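Local coordinates for UspA domain-containing protein (Pyrococcus horikoshii, PDB 2DUM) that is of unknown function but belongs to the universal stress protein A family, so a part in the cellular stress response is a reasonable inference, at residues K30-V36 / F91-R97; M4-F10 / E116-I122. The contacts are given in a common frame with arbitrary orientation. Residues are numbered along the deposited sequence.

Overall arrangement
Parallel alpha/beta sheets are built from neighbours distant in sequence, and this chain illustrates the principle. From the N terminus, segment 4-10 starts the central strand 7-11; helix 16-28 follows, and segment 30-36 leads into strand 35-43. The chain then runs through helix 69-90 to segment 91-97, where contact 1 closes a loop by pairing strands 35-43 and 95-103. After helix 105-115, segment 116-122 returns to the first strand in contact 2, whose larger loop encloses that of contact 1, in a sheet of strand order 3-2-1-4-5. Centres about 10 Å apart, the contacts join where Gly34 N and Glu35 N probably hydrogen-bond to Phe5 O and Arg6 O.

Contact 1: residues K30-V36 / F91-R97; sequences KMEVGEV and FRAKNVR
Val33 and Val36 form the apolar centre of this parallel pairing. Val33 (chi1 t) points at the other segment, CG2 3.5 Å from Phe91 CB and CB 4.2 Å from Ala93 CB; Val36 CG1 lies 3.7 Å from Ala93 CB and 4.1 Å from Val96 CG2. Phe25 stacks on the Phe91 ring. Glu35 pairs with Asn95 (CA atoms 4.5 Å apart) on one face of the sheet, Val36 with Val96 on the other. Lys94 N donates to Val33 O (2.9 Å), Asn95 N to Gly34 O (2.9 Å), Val36 N to Asn95 O (2.9 Å) and Arg97 N to Val36 O (3.1 Å). Arg92, with phi/psi 54°/51°, breaks the helical run, and Ala93 and Lys94 lead to strand 95-103. Here begin both strands of a beta-alpha-beta crossover, 35-43 and 95-103, linked through helix 69-90. At the polar edge, Glu35 (chi1 and chi2 t) reaches Arg97 in a salt bridge (OE1 to NH2, 3.2 Å). Lys30 CG lies over the Arg92 guanidinium, 3.3 Å from NH1, while Arg92 NH2 forms a salt bridge with Glu26 of helix 16-28. Backbone hydrogen bonds thus hold the register, apolar side chains pack, and one salt bridge joins the segments.

Contact 2: residues M4-F10 / E116-I122; sequences MFRKVLF and ENVSLII
Ser119 shows how one hydroxyl can bind a turn to a strand entry. With chi1 p (51°) its side chain faces segment 4-10; OG donates to Met4 O (2.9 Å) and accepts from Lys7 N (2.9 Å). Glu116 is first to leave its helix, Asn117 has positive phi (30°), and Ser119 (-80°/-36°) is not extended, unlike Leu120 to Ile122. Strands 7-10 and 120-122 run parallel, axes 4.6 Å apart at closest and inclined at 32°. Leu9 N donates to Leu120 O (3.0 Å), Ile122 N to Leu9 O (2.8 Å). Val8 (chi1 m) and Leu120 (t, p) share one face: Leu120 CD1 meets Met4 CE at 3.5 Å. On the other, Leu9 (t, m) sets CD1 4.1 Å from Ile121 CD1; Leu9 touches Val112 and Ile121 touches Ile109, both of helix 105-115. Ile122 (m, t) brings CG2 to the Phe10 ring edge, 3.6 Å from CD2. Lys7 (chi1 to chi3 t, t, m) lays CD 3.4 Å from Glu116 O. Phe5 meets Phe5 of the second subunit edge-to-face. This is the core of a parallel alpha/beta sheet, where the Ser119 hydroxyl satisfies Met4 O and Lys7 N in a largely apolar, buried contact.

Contact 1: residues K30-V36 / F91-R97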
ATOM      1  N   LYS A  30     -13.698   5.235  -4.525  1.00 47.77           N
ATOM      2  CA  LYS A  30     -15.158   5.067  -4.529  1.00 47.47           C
ATOM      3  C   LYS A  30     -15.805   3.729  -4.125  1.00 46.37           C
ATOM      4  O   LYS A  30     -17.030   3.594  -4.123  1.00 46.74           O
ATOM      5  CB  LYS A  30     -15.764   5.632  -5.806  1.00 47.77           C
ATOM      6  CG  LYS A  30     -16.066   7.100  -5.612  1.00 51.07           C
ATOM      7  CD  LYS A  30     -16.509   7.785  -6.904  1.00 56.53           C
ATOM      8  CE  LYS A  30     -15.734   9.095  -7.041  1.00 61.47           C
ATOM      9  NZ  LYS A  30     -14.258   8.814  -7.259  1.00 66.24           N
ATOM     10  N   MET A  31     -15.013   2.743  -3.747  1.00 46.04           N
ATOM     11  CA  MET A  31     -15.553   1.392  -3.455  1.00 45.60           C
ATOM     12  C   MET A  31     -15.993   1.455  -1.997  1.00 46.90           C
ATOM     13  O   MET A  31     -15.741   2.483  -1.273  1.00 46.86           O
ATOM     14  CB  MET A  31     -14.516   0.260  -3.666  1.00 45.31           C
ATOM     15  CG  MET A  31     -13.775   0.266  -5.013  1.00 43.16           C
ATOM     16  SD  MET A  31     -12.908  -1.220  -5.268  1.00 44.55           S
ATOM     17  CE  MET A  31     -12.044  -1.355  -3.759  1.00 38.57           C
ATOM     18  N   GLU A  32     -16.669   0.415  -1.531  1.00 46.66           N
ATOM     19  CA  GLU A  32     -17.207   0.613  -0.247  1.00 47.49           C
ATOM     20  C   GLU A  32     -16.562  -0.335   0.760  1.00 46.95           C
ATOM     21  O   GLU A  32     -16.558  -1.570   0.618  1.00 48.69           O
ATOM     22  CB  GLU A  32     -18.703   0.576  -0.351  1.00 48.35           C
ATOM     23  CG  GLU A  32     -19.297  -0.752  -0.007  1.00 56.65           C
ATOM     24  CD  GLU A  32     -20.663  -0.595   0.719  1.00 67.73           C
ATOM     25  OE1 GLU A  32     -21.586  -1.405   0.359  1.00 69.05           O
ATOM     26  OE2 GLU A  32     -20.794   0.334   1.616  1.00 67.49           O
ATOM     27  N   VAL A  33     -15.902   0.276   1.712  1.00 45.79           N
ATOM     28  CA  VAL A  33     -15.299  -0.383   2.870  1.00 44.86           C
ATOM     29  C   VAL A  33     -16.373  -1.145   3.754  1.00 45.16           C
ATOM     30  O   VAL A  33     -17.514  -0.668   3.843  1.00 46.11           O
ATOM     31  CB  VAL A  33     -14.621   0.749   3.662  1.00 44.69           C
ATOM     32  CG1 VAL A  33     -13.737   0.220   4.688  1.00 44.95           C
ATOM     33  CG2 VAL A  33     -13.871   1.703   2.696  1.00 41.82           C
ATOM     34  N   GLY A  34     -16.053  -2.325   4.332  1.00 44.42           N
ATOM     35  CA  GLY A  34     -16.965  -3.094   5.210  1.00 43.40           C
ATOM     36  C   GLY A  34     -16.960  -2.342   6.527  1.00 43.71           C
ATOM     37  O   GLY A  34     -17.842  -1.525   6.775  1.00 44.16           O
ATOM     38  N   GLU A  35     -15.924  -2.541   7.350  1.00 43.80           N
ATOM     39  CA  GLU A  35     -15.697  -1.810   8.616  1.00 42.91           C
ATOM     40  C   GLU A  35     -14.351  -1.112   8.619  1.00 40.60           C
ATOM     41  O   GLU A  35     -13.369  -1.632   8.176  1.00 40.19           O
ATOM     42  CB  GLU A  35     -15.745  -2.847   9.723  1.00 42.13           C
ATOM     43  CG  GLU A  35     -15.497  -2.459  11.252  1.00 44.98           C
ATOM     44  CD  GLU A  35     -15.548  -3.817  12.148  1.00 48.27           C
ATOM     45  OE1 GLU A  35     -15.064  -3.861  13.319  1.00 54.98           O
ATOM     46  OE2 GLU A  35     -16.039  -4.900  11.643  1.00 54.29           O
ATOM     47  N   VAL A  36     -14.272   0.068   9.157  1.00 40.33           N
ATOM     48  CA  VAL A  36     -12.928   0.642   9.431  1.00 40.36           C
ATOM     49  C   VAL A  36     -12.588   0.810  10.969  1.00 41.09           C
ATOM     50  O   VAL A  36     -13.367   1.343  11.740  1.00 43.16           O
ATOM     51  CB  VAL A  36     -12.684   1.957   8.627  1.00 39.00           C
ATOM     52  CG1 VAL A  36     -13.945   2.550   8.357  1.00 39.26           C
ATOM     53  CG2 VAL A  36     -11.757   2.968   9.365  1.00 33.69           C
ATOM     54  N   PHE A  91     -14.381   6.761   3.898  1.00 37.36           N
ATOM     55  CA  PHE A  91     -14.233   5.410   3.427  1.00 34.63           C
ATOM     56  C   PHE A  91     -15.424   4.822   2.781  1.00 32.35           C
ATOM     57  O   PHE A  91     -15.280   3.759   2.185  1.00 30.39           O
ATOM     58  CB  PHE A  91     -13.745   4.598   4.569  1.00 34.76           C
ATOM     59  CG  PHE A  91     -12.446   5.059   4.972  1.00 36.43           C
ATOM     60  CD1 PHE A  91     -12.289   6.407   5.307  1.00 38.11           C
ATOM     61  CD2 PHE A  91     -11.329   4.247   4.844  1.00 34.44           C
ATOM     62  CE1 PHE A  91     -11.040   6.889   5.590  1.00 36.56           C
ATOM     63  CE2 PHE A  91     -10.109   4.702   5.134  1.00 32.43           C
ATOM     64  CZ  PHE A  91      -9.949   6.017   5.504  1.00 37.08           C
ATOM     65  N   ARG A  92     -16.567   5.518   2.900  1.00 29.66           N
ATOM     66  CA  ARG A  92     -17.807   5.022   2.393  1.00 29.60           C
ATOM     67  C   ARG A  92     -17.983   3.685   2.989  1.00 27.49           C
ATOM     68  O   ARG A  92     -18.315   2.749   2.363  1.00 26.98           O
ATOM     69  CB  ARG A  92     -17.780   4.906   0.870  1.00 30.78           C
ATOM     70  CG  ARG A  92     -17.368   6.180   0.347  1.00 35.83           C
ATOM     71  CD  ARG A  92     -16.522   6.089  -0.830  1.00 42.48           C
ATOM     72  NE  ARG A  92     -17.321   6.650  -1.913  1.00 50.92           N
ATOM     73  CZ  ARG A  92     -17.339   7.948  -2.274  1.00 53.11           C
ATOM     74  NH1 ARG A  92     -18.127   8.337  -3.285  1.00 55.44           N
ATOM     75  NH2 ARG A  92     -16.575   8.858  -1.659  1.00 51.01           N
ATOM     76  N   ALA A  93     -17.831   3.669   4.272  1.00 27.47           N
ATOM     77  CA  ALA A  93     -17.774   2.493   5.084  1.00 27.38           C
ATOM     78  C   ALA A  93     -19.209   2.019   5.441  1.00 28.03           C
ATOM     79  O   ALA A  93     -20.031   2.856   5.797  1.00 29.41           O
ATOM     80  CB  ALA A  93     -17.007   2.934   6.366  1.00 26.18           C
ATOM     81  N   LYS A  94     -19.558   0.741   5.393  1.00 28.00           N
ATOM     82  CA  LYS A  94     -20.739   0.378   6.140  1.00 29.79           C
ATOM     83  C   LYS A  94     -20.588   0.554   7.700  1.00 31.49           C
ATOM     84  O   LYS A  94     -21.610   0.824   8.303  1.00 34.00           O
ATOM     85  CB  LYS A  94     -21.195  -1.022   5.870  1.00 29.37           C
ATOM     86  CG  LYS A  94     -20.720  -1.608   4.590  1.00 34.69           C
ATOM     87  CD  LYS A  94     -21.886  -2.222   3.819  1.00 40.06           C
ATOM     88  CE  LYS A  94     -22.139  -3.638   4.285  1.00 46.07           C
ATOM     89  NZ  LYS A  94     -20.929  -4.456   4.845  1.00 48.16           N
ATOM     90  N   ASN A  95     -19.413   0.392   8.371  1.00 31.12           N
ATOM     91  CA  ASN A  95     -19.309   0.521   9.877  1.00 30.87           C
ATOM     92  C   ASN A  95     -18.013   1.043  10.339  1.00 33.51           C
ATOM     93  O   ASN A  95     -16.991   0.902   9.685  1.00 34.87           O
ATOM     94  CB  ASN A  95     -19.476  -0.762  10.641  1.00 27.50           C
ATOM     95  CG  ASN A  95     -20.790  -1.372  10.390  1.00 28.99           C
ATOM     96  OD1 ASN A  95     -20.902  -2.323   9.603  1.00 27.18           O
ATOM     97  ND2 ASN A  95     -21.854  -0.797  10.996  1.00 26.85           N
ATOM     98  N   VAL A  96     -18.022   1.619  11.515  1.00 35.86           N
ATOM     99  CA  VAL A  96     -16.828   2.245  12.019  1.00 37.82           C
ATOM    100  C   VAL A  96     -16.620   1.711  13.462  1.00 39.83           C
ATOM    101  O   VAL A  96     -17.516   1.055  14.064  1.00 42.13           O
ATOM    102  CB  VAL A  96     -17.048   3.762  12.013  1.00 37.54           C
ATOM    103  CG1 VAL A  96     -17.325   4.245  13.387  1.00 37.90           C
ATOM    104  CG2 VAL A  96     -15.864   4.510  11.465  1.00 38.43           C
ATOM    105  N   ARG A  97     -15.435   1.920  14.009  1.00 40.71           N
ATOM    106  CA  ARG A  97     -15.263   1.871  15.445  1.00 41.38           C
ATOM    107  C   ARG A  97     -14.026   2.608  15.817  1.00 42.30           C
ATOM    108  O   ARG A  97     -13.374   3.200  14.975  1.00 42.67           O
ATOM    109  CB  ARG A  97     -15.144   0.473  15.965  1.00 41.01           C
ATOM    110  CG  ARG A  97     -14.344  -0.444  15.187  1.00 41.95           C
ATOM    111  CD  ARG A  97     -14.732  -1.759  15.790  1.00 44.98           C
ATOM    112  NE  ARG A  97     -13.845  -2.115  16.871  1.00 49.06           N
ATOM    113  CZ  ARG A  97     -13.126  -3.245  16.901  1.00 53.42           C
ATOM    114  NH1 ARG A  97     -12.301  -3.392  17.948  1.00 56.16           N
ATOM    115  NH2 ARG A  97     -13.218  -4.229  15.929  1.00 50.29           N
TER

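Contact 2: residues M4-F10 / E116-I122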
ATOM      1  N   MET A   4     -11.083  -7.186   0.417  1.00 28.30           N
ATOM      2  CA  MET A   4      -9.862  -6.290   0.851  1.00 34.17           C
ATOM      3  C   MET A   4     -10.167  -5.006   1.587  1.00 35.43           C
ATOM      4  O   MET A   4      -9.346  -4.570   2.343  1.00 37.51           O
ATOM      5  CB  MET A   4      -8.842  -5.763  -0.220  1.00 30.93           C
ATOM      6  CG  MET A   4      -7.915  -6.793  -0.682  1.00 33.25           C
ATOM      7  SD  MET A   4      -6.142  -6.719  -0.328  1.00 36.64           S
ATOM      8  CE  MET A   4      -5.902  -5.520   0.984  1.00 28.02           C
ATOM      9  N   PHE A   5     -11.280  -4.350   1.291  1.00 36.51           N
ATOM     10  CA  PHE A   5     -11.788  -3.249   2.092  1.00 36.76           C
ATOM     11  C   PHE A   5     -12.814  -3.783   3.107  1.00 35.54           C
ATOM     12  O   PHE A   5     -13.623  -3.027   3.656  1.00 36.35           O
ATOM     13  CB  PHE A   5     -12.288  -2.047   1.198  1.00 38.24           C
ATOM     14  CG  PHE A   5     -11.167  -1.490   0.292  1.00 42.66           C
ATOM     15  CD1 PHE A   5     -10.378  -0.395   0.700  1.00 42.72           C
ATOM     16  CD2 PHE A   5     -10.791  -2.163  -0.918  1.00 48.07           C
ATOM     17  CE1 PHE A   5      -9.314   0.084  -0.049  1.00 39.63           C
ATOM     18  CE2 PHE A   5      -9.646  -1.690  -1.718  1.00 42.43           C
ATOM     19  CZ  PHE A   5      -8.934  -0.560  -1.252  1.00 42.57           C
ATOM     20  N   ARG A   6     -12.742  -5.075   3.402  1.00 33.47           N
ATOM     21  CA  ARG A   6     -13.724  -5.644   4.300  1.00 32.26           C
ATOM     22  C   ARG A   6     -13.586  -5.127   5.721  1.00 31.98           C
ATOM     23  O   ARG A   6     -14.635  -4.959   6.395  1.00 33.58           O
ATOM     24  CB  ARG A   6     -13.734  -7.153   4.287  1.00 30.38           C
ATOM     25  CG  ARG A   6     -12.612  -7.653   4.917  1.00 36.93           C
ATOM     26  CD  ARG A   6     -12.788  -9.095   5.282  1.00 49.84           C
ATOM     27  NE  ARG A   6     -12.628 -10.046   4.141  1.00 57.65           N
ATOM     28  CZ  ARG A   6     -12.241  -9.840   2.842  1.00 60.04           C
ATOM     29  NH1 ARG A   6     -11.853  -8.599   2.274  1.00 57.16           N
ATOM     30  NH2 ARG A   6     -12.243 -10.992   2.097  1.00 54.81           N
ATOM     31  N   LYS A   7     -12.354  -4.865   6.177  1.00 30.17           N
ATOM     32  CA  LYS A   7     -12.137  -4.384   7.495  1.00 29.27           C
ATOM     33  C   LYS A   7     -10.827  -3.577   7.566  1.00 29.37           C
ATOM     34  O   LYS A   7      -9.832  -3.930   8.151  1.00 27.82           O
ATOM     35  CB  LYS A   7     -12.147  -5.548   8.453  1.00 29.13           C
ATOM     36  CG  LYS A   7     -12.036  -5.090   9.964  1.00 33.13           C
ATOM     37  CD  LYS A   7     -11.547  -6.249  10.828  1.00 42.56           C
ATOM     38  CE  LYS A   7     -12.681  -7.192  11.216  1.00 46.58           C
ATOM     39  NZ  LYS A   7     -12.942  -6.861  12.682  1.00 56.35           N
ATOM     40  N   VAL A   8     -10.774  -2.465   6.919  1.00 29.58           N
ATOM     41  CA  VAL A   8      -9.477  -1.868   6.885  1.00 29.27           C
ATOM     42  C   VAL A   8      -9.183  -1.215   8.208  1.00 30.79           C
ATOM     43  O   VAL A   8     -10.137  -0.853   8.935  1.00 30.21           O
ATOM     44  CB  VAL A   8      -9.431  -0.867   5.737  1.00 29.58           C
ATOM     45  CG1 VAL A   8     -10.152  -1.469   4.564  1.00 25.87           C
ATOM     46  CG2 VAL A   8     -10.017   0.528   6.167  1.00 26.82           C
ATOM     47  N   LEU A   9      -7.889  -1.050   8.523  1.00 31.60           N
ATOM     48  CA  LEU A   9      -7.522  -0.360   9.773  1.00 33.43           C
ATOM     49  C   LEU A   9      -6.810   0.828   9.320  1.00 35.65           C
ATOM     50  O   LEU A   9      -6.146   0.814   8.259  1.00 38.08           O
ATOM     51  CB  LEU A   9      -6.514  -1.199  10.556  1.00 33.45           C
ATOM     52  CG  LEU A   9      -5.768  -0.964  11.886  1.00 30.48           C
ATOM     53  CD1 LEU A   9      -4.961   0.194  11.823  1.00 29.21           C
ATOM     54  CD2 LEU A   9      -6.702  -0.800  13.053  1.00 30.93           C
ATOM     55  N   PHE A  10      -6.850   1.848  10.133  1.00 36.72           N
ATOM     56  CA  PHE A  10      -6.428   3.109   9.663  1.00 37.64           C
ATOM     57  C   PHE A  10      -6.109   3.861  10.887  1.00 39.17           C
ATOM     58  O   PHE A  10      -7.008   4.247  11.613  1.00 39.41           O
ATOM     59  CB  PHE A  10      -7.616   3.802   8.980  1.00 38.46           C
ATOM     60  CG  PHE A  10      -7.353   5.209   8.689  1.00 36.45           C
ATOM     61  CD1 PHE A  10      -7.610   6.161   9.611  1.00 36.65           C
ATOM     62  CD2 PHE A  10      -6.736   5.565   7.546  1.00 39.43           C
ATOM     63  CE1 PHE A  10      -7.318   7.446   9.413  1.00 36.74           C
ATOM     64  CE2 PHE A  10      -6.418   6.900   7.322  1.00 42.64           C
ATOM     65  CZ  PHE A  10      -6.734   7.835   8.285  1.00 40.37           C
ATOM     66  N   GLU A 116      -7.170  -8.046  15.210  1.00 51.05           N
ATOM     67  CA  GLU A 116      -8.513  -8.028  14.706  1.00 50.15           C
ATOM     68  C   GLU A 116      -8.686  -8.642  13.357  1.00 48.78           C
ATOM     69  O   GLU A 116      -9.697  -8.353  12.685  1.00 48.70           O
ATOM     70  CB  GLU A 116      -9.044  -6.637  14.601  1.00 51.27           C
ATOM     71  CG  GLU A 116     -10.072  -6.429  15.625  1.00 55.84           C
ATOM     72  CD  GLU A 116      -9.361  -6.368  16.883  1.00 58.57           C
ATOM     73  OE1 GLU A 116      -8.142  -6.068  16.724  1.00 56.04           O
ATOM     74  OE2 GLU A 116      -9.981  -6.653  17.951  1.00 59.80           O
ATOM     75  N   ASN A 117      -7.728  -9.477  12.976  1.00 46.39           N
ATOM     76  CA  ASN A 117      -7.691 -10.049  11.691  1.00 44.83           C
ATOM     77  C   ASN A 117      -8.334  -9.106  10.662  1.00 43.20           C
ATOM     78  O   ASN A 117      -9.461  -9.318  10.168  1.00 43.61           O
ATOM     79  CB  ASN A 117      -8.307 -11.414  11.705  1.00 44.91           C
ATOM     80  CG  ASN A 117      -7.950 -12.167  10.463  1.00 51.71           C
ATOM     81  OD1 ASN A 117      -8.740 -12.961   9.939  1.00 59.13           O
ATOM     82  ND2 ASN A 117      -6.767 -11.860   9.910  1.00 56.16           N
ATOM     83  N   VAL A 118      -7.622  -8.009  10.392  1.00 41.48           N
ATOM     84  CA  VAL A 118      -8.063  -6.970   9.463  1.00 37.55           C
ATOM     85  C   VAL A 118      -7.632  -7.341   8.049  1.00 37.40           C
ATOM     86  O   VAL A 118      -6.668  -8.083   7.888  1.00 36.59           O
ATOM     87  CB  VAL A 118      -7.498  -5.573   9.830  1.00 37.17           C
ATOM     88  CG1 VAL A 118      -7.625  -5.329  11.220  1.00 35.45           C
ATOM     89  CG2 VAL A 118      -6.038  -5.369   9.384  1.00 34.02           C
ATOM     90  N   SER A 119      -8.329  -6.782   7.043  1.00 36.97           N
ATOM     91  CA  SER A 119      -8.100  -7.110   5.633  1.00 36.58           C
ATOM     92  C   SER A 119      -6.924  -6.373   5.097  1.00 35.06           C
ATOM     93  O   SER A 119      -6.217  -6.944   4.299  1.00 36.81           O
ATOM     94  CB  SER A 119      -9.314  -6.787   4.765  1.00 36.82           C
ATOM     95  OG  SER A 119      -9.705  -5.471   5.039  1.00 36.78           O
ATOM     96  N   LEU A 120      -6.746  -5.141   5.551  1.00 32.46           N
ATOM     97  CA  LEU A 120      -5.827  -4.196   5.028  1.00 30.85           C
ATOM     98  C   LEU A 120      -5.412  -3.299   6.144  1.00 31.94           C
ATOM     99  O   LEU A 120      -6.185  -3.079   7.082  1.00 31.52           O
ATOM    100  CB  LEU A 120      -6.524  -3.295   4.039  1.00 29.14           C
ATOM    101  CG  LEU A 120      -5.624  -2.317   3.293  1.00 28.38           C
ATOM    102  CD1 LEU A 120      -4.349  -2.940   2.760  1.00 27.35           C
ATOM    103  CD2 LEU A 120      -6.287  -1.795   2.081  1.00 25.29           C
ATOM    104  N   ILE A 121      -4.198  -2.740   6.052  1.00 33.79           N
ATOM    105  CA  ILE A 121      -3.946  -1.499   6.801  1.00 35.48           C
ATOM    106  C   ILE A 121      -3.731  -0.329   5.864  1.00 36.75           C
ATOM    107  O   ILE A 121      -3.103  -0.513   4.819  1.00 38.03           O
ATOM    108  CB  ILE A 121      -2.988  -1.562   8.067  1.00 33.96           C
ATOM    109  CG1 ILE A 121      -1.986  -0.476   7.942  1.00 36.57           C
ATOM    110  CG2 ILE A 121      -2.210  -2.814   8.247  1.00 33.15           C
ATOM    111  CD1 ILE A 121      -1.823   0.355   9.157  1.00 40.80           C
ATOM    112  N   ILE A 122      -4.304   0.828   6.196  1.00 37.58           N
ATOM    113  CA  ILE A 122      -4.169   2.015   5.367  1.00 39.54           C
ATOM    114  C   ILE A 122      -3.501   3.006   6.202  1.00 41.34           C
ATOM    115  O   ILE A 122      -3.922   3.181   7.332  1.00 42.18           O
ATOM    116  CB  ILE A 122      -5.509   2.664   5.086  1.00 39.76           C
ATOM    117  CG1 ILE A 122      -6.269   1.852   4.040  1.00 42.49           C
ATOM    118  CG2 ILE A 122      -5.355   4.056   4.537  1.00 35.24           C
ATOM    119  CD1 ILE A 122      -7.762   1.969   4.199  1.00 39.94           C
TER